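Local coordinates for fucolectin-related protein (Streptococcus pneumoniae, PDB 2WMF) that probably hydrolyses glycosidic bonds in host blood-group carbohydrate antigens, acting as a family 98 glycoside hydrolase, at residues A[177-182]-A[207-212]; A[235-240]-A[286-291]. One frame throughout, in Å; residues are numbered along the deposited sequence.

Contact 1: residues A[177-182]-A[207-212]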
loop_
_atom_site.group_PDB
_atom_site.type_symbol
_atom_site.label_atom_id
_atom_site.label_comp_id
_atom_site.label_asym_id
_atom_site.label_seq_id
_atom_site.Cartn_x
_atom_site.Cartn_y
_atom_site.Cartn_z
ATOM N N PHE A 177 10.559 -5.232 13.531
ATOM C CA PHE A 177 11.311 -5.664 12.365
ATOM C C PHE A 177 10.312 -5.695 11.221
ATOM O O PHE A 177 9.297 -6.409 11.277
ATOM C CB PHE A 177 11.914 -7.055 12.583
ATOM C CG PHE A 177 12.835 -7.533 11.450
ATOM C CD1 PHE A 177 14.168 -7.201 11.458
ATOM C CD2 PHE A 177 12.318 -8.234 10.353
ATOM C CE1 PHE A 177 15.030 -7.597 10.443
ATOM C CE2 PHE A 177 13.149 -8.652 9.340
ATOM C CZ PHE A 177 14.498 -8.322 9.362
ATOM N N ILE A 178 10.611 -4.916 10.185
ATOM C CA ILE A 178 9.688 -4.744 9.027
ATOM C C ILE A 178 10.377 -5.292 7.779
ATOM O O ILE A 178 11.423 -4.776 7.365
ATOM C CB ILE A 178 9.262 -3.279 8.827
ATOM C CG1 ILE A 178 8.638 -2.734 10.122
ATOM C CG2 ILE A 178 8.268 -3.143 7.613
ATOM C CD1 ILE A 178 8.110 -1.326 10.010
ATOM N N TRP A 179 9.760 -6.323 7.190
ATOM C CA TRP A 179 10.332 -7.016 6.020
ATOM C C TRP A 179 9.463 -6.793 4.766
ATOM O O TRP A 179 8.363 -7.311 4.704
ATOM C CB TRP A 179 10.473 -8.533 6.296
ATOM C CG TRP A 179 11.318 -9.284 5.297
ATOM C CD1 TRP A 179 11.639 -8.901 4.015
ATOM C CD2 TRP A 179 11.935 -10.557 5.498
ATOM N NE1 TRP A 179 12.402 -9.860 3.414
ATOM C CE2 TRP A 179 12.592 -10.896 4.293
ATOM C CE3 TRP A 179 11.986 -11.458 6.580
ATOM C CZ2 TRP A 179 13.325 -12.082 4.158
ATOM C CZ3 TRP A 179 12.687 -12.622 6.453
ATOM C CH2 TRP A 179 13.349 -12.937 5.242
ATOM N N HIS A 180 9.956 -6.008 3.804
ATOM C CA HIS A 180 9.258 -5.775 2.530
ATOM C C HIS A 180 9.855 -6.699 1.475
ATOM O O HIS A 180 11.072 -6.669 1.186
ATOM C CB HIS A 180 9.455 -4.329 2.038
ATOM C CG HIS A 180 8.718 -3.284 2.822
ATOM N ND1 HIS A 180 7.355 -3.079 2.714
ATOM C CD2 HIS A 180 9.179 -2.326 3.663
ATOM C CE1 HIS A 180 7.005 -2.056 3.482
ATOM N NE2 HIS A 180 8.089 -1.570 4.060
ATOM N N ASP A 181 9.004 -7.516 0.853
ATOM C CA ASP A 181 9.468 -8.436 -0.205
ATOM C C ASP A 181 8.263 -8.972 -0.962
ATOM O O ASP A 181 7.119 -8.586 -0.678
ATOM C CB ASP A 181 10.381 -9.549 0.373
ATOM C CG ASP A 181 11.778 -9.502 -0.173
ATOM O OD1 ASP A 181 11.919 -9.163 -1.372
ATOM O OD2 ASP A 181 12.737 -9.764 0.619
ATOM N N HIS A 182 8.516 -9.793 -1.967
ATOM C CA HIS A 182 7.495 -10.084 -2.962
ATOM C C HIS A 182 7.706 -11.449 -3.597
ATOM O O HIS A 182 8.830 -11.974 -3.589
ATOM C CB HIS A 182 7.498 -8.996 -4.038
ATOM C CG HIS A 182 6.145 -8.677 -4.545
ATOM N ND1 HIS A 182 5.681 -9.001 -5.800
ATOM C CD2 HIS A 182 5.106 -8.105 -3.897
ATOM C CE1 HIS A 182 4.431 -8.591 -5.919
ATOM N NE2 HIS A 182 4.055 -8.062 -4.770
ATOM N N LEU A 207 6.920 -8.257 14.649
ATOM C CA LEU A 207 7.193 -8.527 13.230
ATOM C C LEU A 207 6.097 -7.910 12.349
ATOM O O LEU A 207 4.925 -8.080 12.620
ATOM C CB LEU A 207 7.232 -10.026 12.957
ATOM C CG LEU A 207 7.585 -10.534 11.549
ATOM C CD1 LEU A 207 8.954 -9.941 11.066
ATOM C CD2 LEU A 207 7.541 -12.071 11.474
ATOM N N VAL A 208 6.514 -7.246 11.283
ATOM C CA VAL A 208 5.623 -6.800 10.212
ATOM C C VAL A 208 6.133 -7.411 8.905
ATOM O O VAL A 208 7.309 -7.198 8.554
ATOM C CB VAL A 208 5.631 -5.281 10.043
ATOM C CG1 VAL A 208 4.644 -4.889 8.937
ATOM C CG2 VAL A 208 5.337 -4.579 11.412
ATOM N N LEU A 209 5.284 -8.186 8.219
ATOM C CA LEU A 209 5.624 -8.741 6.906
ATOM C C LEU A 209 4.834 -7.904 5.879
ATOM O O LEU A 209 3.667 -7.549 6.096
ATOM C CB LEU A 209 5.311 -10.236 6.840
ATOM C CG LEU A 209 6.138 -11.118 7.808
ATOM C CD1 LEU A 209 5.722 -12.620 7.762
ATOM C CD2 LEU A 209 7.646 -10.853 7.604
ATOM N N ALA A 210 5.478 -7.555 4.779
ATOM C CA ALA A 210 4.900 -6.584 3.845
ATOM C C ALA A 210 5.292 -6.831 2.402
ATOM O O ALA A 210 6.362 -7.340 2.106
ATOM C CB ALA A 210 5.272 -5.123 4.286
ATOM N N THR A 211 4.405 -6.425 1.510
ATOM C CA THR A 211 4.630 -6.645 0.110
ATOM C C THR A 211 5.595 -5.587 -0.468
ATOM O O THR A 211 5.921 -4.580 0.154
ATOM C CB THR A 211 3.273 -6.593 -0.676
ATOM O OG1 THR A 211 2.804 -5.232 -0.703
ATOM C CG2 THR A 211 2.190 -7.508 -0.031
ATOM N N LYS A 212 6.017 -5.817 -1.692
ATOM C CA LYS A 212 6.796 -4.828 -2.462
ATOM C C LYS A 212 6.680 -5.147 -3.956
ATOM O O LYS A 212 7.499 -5.894 -4.524
ATOM C CB LYS A 212 8.259 -4.820 -2.048
ATOM C CG LYS A 212 9.099 -3.714 -2.754
ATOM C CD LYS A 212 10.551 -3.615 -2.285
ATOM C CE LYS A 212 11.169 -2.293 -2.794
ATOM N NZ LYS A 212 11.559 -2.414 -4.229
#

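Contact 2: residues A[235-240]-A[286-291]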
loop_
_atom_site.group_PDB
_atom_site.type_symbol
_atom_site.label_atom_id
_atom_site.label_comp_id
_atom_site.label_asym_id
_atom_site.label_seq_id
_atom_site.Cartn_x
_atom_site.Cartn_y
_atom_site.Cartn_z
ATOM N N CYS A 235 2.730 -12.859 12.316
ATOM C CA CYS A 235 3.137 -11.461 12.458
ATOM C C CYS A 235 1.882 -10.686 12.907
ATOM O O CYS A 235 0.753 -10.998 12.508
ATOM C CB CYS A 235 3.716 -10.913 11.146
ATOM S SG CYS A 235 2.609 -11.004 9.681
ATOM N N ASP A 236 2.053 -9.693 13.766
ATOM C CA ASP A 236 0.846 -9.017 14.301
ATOM C C ASP A 236 0.277 -7.942 13.374
ATOM O O ASP A 236 -0.823 -7.412 13.606
ATOM C CB ASP A 236 1.120 -8.441 15.691
ATOM C CG ASP A 236 0.987 -9.470 16.807
ATOM O OD1 ASP A 236 1.046 -10.674 16.504
ATOM O OD2 ASP A 236 0.839 -9.035 17.989
ATOM N N ASN A 237 1.073 -7.575 12.378
ATOM C CA ASN A 237 0.691 -6.568 11.392
ATOM C C ASN A 237 1.280 -6.964 10.058
ATOM O O ASN A 237 2.350 -7.596 9.992
ATOM C CB ASN A 237 1.234 -5.181 11.797
ATOM C CG ASN A 237 0.566 -4.657 13.046
ATOM O OD1 ASN A 237 -0.562 -4.152 12.986
ATOM N ND2 ASN A 237 1.247 -4.798 14.221
ATOM N N TRP A 238 0.568 -6.612 9.000
ATOM C CA TRP A 238 1.130 -6.690 7.650
ATOM C C TRP A 238 0.946 -5.362 6.918
ATOM O O TRP A 238 0.126 -4.516 7.312
ATOM C CB TRP A 238 0.540 -7.853 6.827
ATOM C CG TRP A 238 -0.862 -7.689 6.288
ATOM C CD1 TRP A 238 -2.033 -7.893 6.955
ATOM C CD2 TRP A 238 -1.227 -7.402 4.929
ATOM N NE1 TRP A 238 -3.109 -7.723 6.103
ATOM C CE2 TRP A 238 -2.632 -7.377 4.861
ATOM C CE3 TRP A 238 -0.498 -7.136 3.770
ATOM C CZ2 TRP A 238 -3.323 -7.141 3.667
ATOM C CZ3 TRP A 238 -1.193 -6.871 2.608
ATOM C CH2 TRP A 238 -2.592 -6.887 2.559
ATOM N N GLY A 239 1.624 -5.230 5.784
ATOM C CA GLY A 239 1.397 -4.070 4.950
ATOM C C GLY A 239 2.112 -4.140 3.623
ATOM O O GLY A 239 2.247 -5.235 3.054
ATOM N N SER A 240 2.537 -2.969 3.142
ATOM C CA SER A 240 3.056 -2.815 1.782
ATOM C C SER A 240 4.087 -1.742 1.651
ATOM O O SER A 240 4.042 -0.721 2.349
ATOM C CB SER A 240 1.883 -2.421 0.849
ATOM O OG SER A 240 1.143 -1.307 1.399
ATOM N N GLY A 286 -7.012 -5.792 5.979
ATOM C CA GLY A 286 -6.520 -5.769 7.347
ATOM C C GLY A 286 -5.113 -5.239 7.608
ATOM O O GLY A 286 -4.596 -5.257 8.738
ATOM N N GLY A 287 -4.453 -4.787 6.553
ATOM C CA GLY A 287 -3.127 -4.220 6.656
ATOM C C GLY A 287 -3.085 -2.898 7.405
ATOM O O GLY A 287 -4.093 -2.150 7.447
ATOM N N THR A 288 -1.925 -2.605 7.982
ATOM C CA THR A 288 -1.768 -1.462 8.875
ATOM C C THR A 288 -0.474 -0.688 8.753
ATOM O O THR A 288 -0.256 0.271 9.496
ATOM C CB THR A 288 -1.908 -1.935 10.350
ATOM O OG1 THR A 288 -1.024 -3.038 10.572
ATOM C CG2 THR A 288 -3.347 -2.337 10.685
ATOM N N VAL A 289 0.400 -1.088 7.816
ATOM C CA VAL A 289 1.682 -0.437 7.639
ATOM C C VAL A 289 1.860 -0.093 6.151
ATOM O O VAL A 289 1.725 -0.953 5.322
ATOM C CB VAL A 289 2.863 -1.341 8.140
ATOM C CG1 VAL A 289 4.210 -0.690 7.775
ATOM C CG2 VAL A 289 2.721 -1.593 9.652
ATOM N N TYR A 290 2.180 1.162 5.872
ATOM C CA TYR A 290 2.256 1.713 4.503
ATOM C C TYR A 290 3.593 2.410 4.288
ATOM O O TYR A 290 3.966 3.317 5.062
ATOM C CB TYR A 290 1.111 2.707 4.279
ATOM C CG TYR A 290 -0.272 2.179 4.594
ATOM C CD1 TYR A 290 -1.083 1.653 3.596
ATOM C CD2 TYR A 290 -0.795 2.261 5.883
ATOM C CE1 TYR A 290 -2.358 1.191 3.882
ATOM C CE2 TYR A 290 -2.065 1.787 6.191
ATOM C CZ TYR A 290 -2.854 1.257 5.178
ATOM O OH TYR A 290 -4.124 0.797 5.456
ATOM N N ASN A 291 4.300 1.986 3.237
ATOM C CA ASN A 291 5.570 2.526 2.832
ATOM C C ASN A 291 5.523 2.741 1.312
ATOM O O ASN A 291 4.651 2.189 0.672
ATOM C CB ASN A 291 6.703 1.542 3.228
ATOM C CG ASN A 291 8.082 2.181 3.352
ATOM O OD1 ASN A 291 8.335 3.333 2.966
ATOM N ND2 ASN A 291 9.008 1.391 3.941
HETATM O O HOH W 1 -2.045 -5.600 9.833
HETATM O O HOH W 2 1.792 1.366 0.948
#

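Contact 1: residues A[177-182]-A[207-212]
Strand 177-180 and strand 207-212 run parallel, their segment axes 4.8 Å apart and 20° from alignment, with F177, I178, W179 and H180 paired to L207, V208, L209 and A210. The backbone ladder alternates between the strands: V208 N donates to F177 O and W179 N to V208 O, then A210 N to W179 O and D181 N to A210 O. The A210 N bond is the bent one, with an angle of 135° at its hydrogen. On the face carrying F177, W179 and the leucines, L207 CD1 lies at the edge of the F177 ring, 3.8 Å from CD2, and L209 CD2 meets W179 CB at 3.9 Å. The indole leads away from strand 207-212, CG anti to the backbone N (chi1 -167°), and its NE1 donates in the ring plane to the anti lone pair of D181 OD2 (2.8 Å). D181 OD1 accepts from N151 N, which leaves both carboxylate oxygens engaged. On the other face, I178 CG1 packs beside V208 CB at 3.9 Å. H180 ND1 reaches past A210 CB (3.3 Å) and donates to T211 O at 3.3 Å, the oxygen lying near the imidazole plane. Beyond the ladder, H182 CG sits 3.1 Å from K212 O, while K212 NZ turns to E150 and T214. Successive parallel strands joined through helices 184-192 and 194-203 form a beta-alpha-beta crossover of the eight-stranded (beta/alpha)8 barrel.

Contact 2: residues A[235-240]-A[286-291]
The seventh and eighth strands of the (beta/alpha)8 barrel meet here, where the chain leaves helix 272-283 through a Schellman motif with G286, at positive phi, as its C-prime residue. G287 CA then lies over one face of the W238 indole, a CH-pi contact 3.7 Å from the centroid of the five-membered ring and 17° off its normal. W238 CG stands between its own backbone N and carbonyl carbon (chi1 75°), which brings the ring back against the glycines; NE1 donates to G285 O. W238 O receives T288 N nearly along the carbonyl axis (2.9 Å) and, weakly, V289 N. T288 OG1 donates to N237 OD1 at 2.7 Å, the two side chains crossing at about a right angle and the hydroxyl tilted 26° from the amide carbonyl plane. A water accepts from W238 N and donates to G286 O and T288 OG1, so tying W238 of one segment to G286 and T288 of the other. Farther on, S240 N donates to V289 O (3.1 Å) and N291 N to S240 O (2.9 Å), with parallel bridges at G239-V289 and S240-Y290. G239 CA makes a CA-H...O contact with V289 O (3.2 Å). A second water links S240 OG to N291 O. Helix 272-283 packs against S240 and Y290, helix 219-231 against W238, and strands 207-212 and 39-45 flank the pair through backbone bonds to G239 and to T288 and Y290.

From the N terminus, contact 1 closes first: 177-182 leads through helices 184-192 and 194-203 back to 207-212, a loop of 24 intervening residues. Helix 219-231 then carries the chain to 235-240, and contact 2 closes a longer loop of 45 residues, including helix 272-283, at 286-291. The loops follow in series, neither enclosing nor crossing the other. Their centres lie 8 Å apart because strands 207-212 and 237-243 are neighbours: T211 N to G239 O (2.9 Å) and G239 N to L209 O (3.1 Å) are probable hydrogen bonds. Together the contacts join barrel strands five to eight, and H180 NE2 comes within 3.1 Å of N291 ND2, whose hydrogen bond goes to E77, although their strands are not adjacent in the sheet.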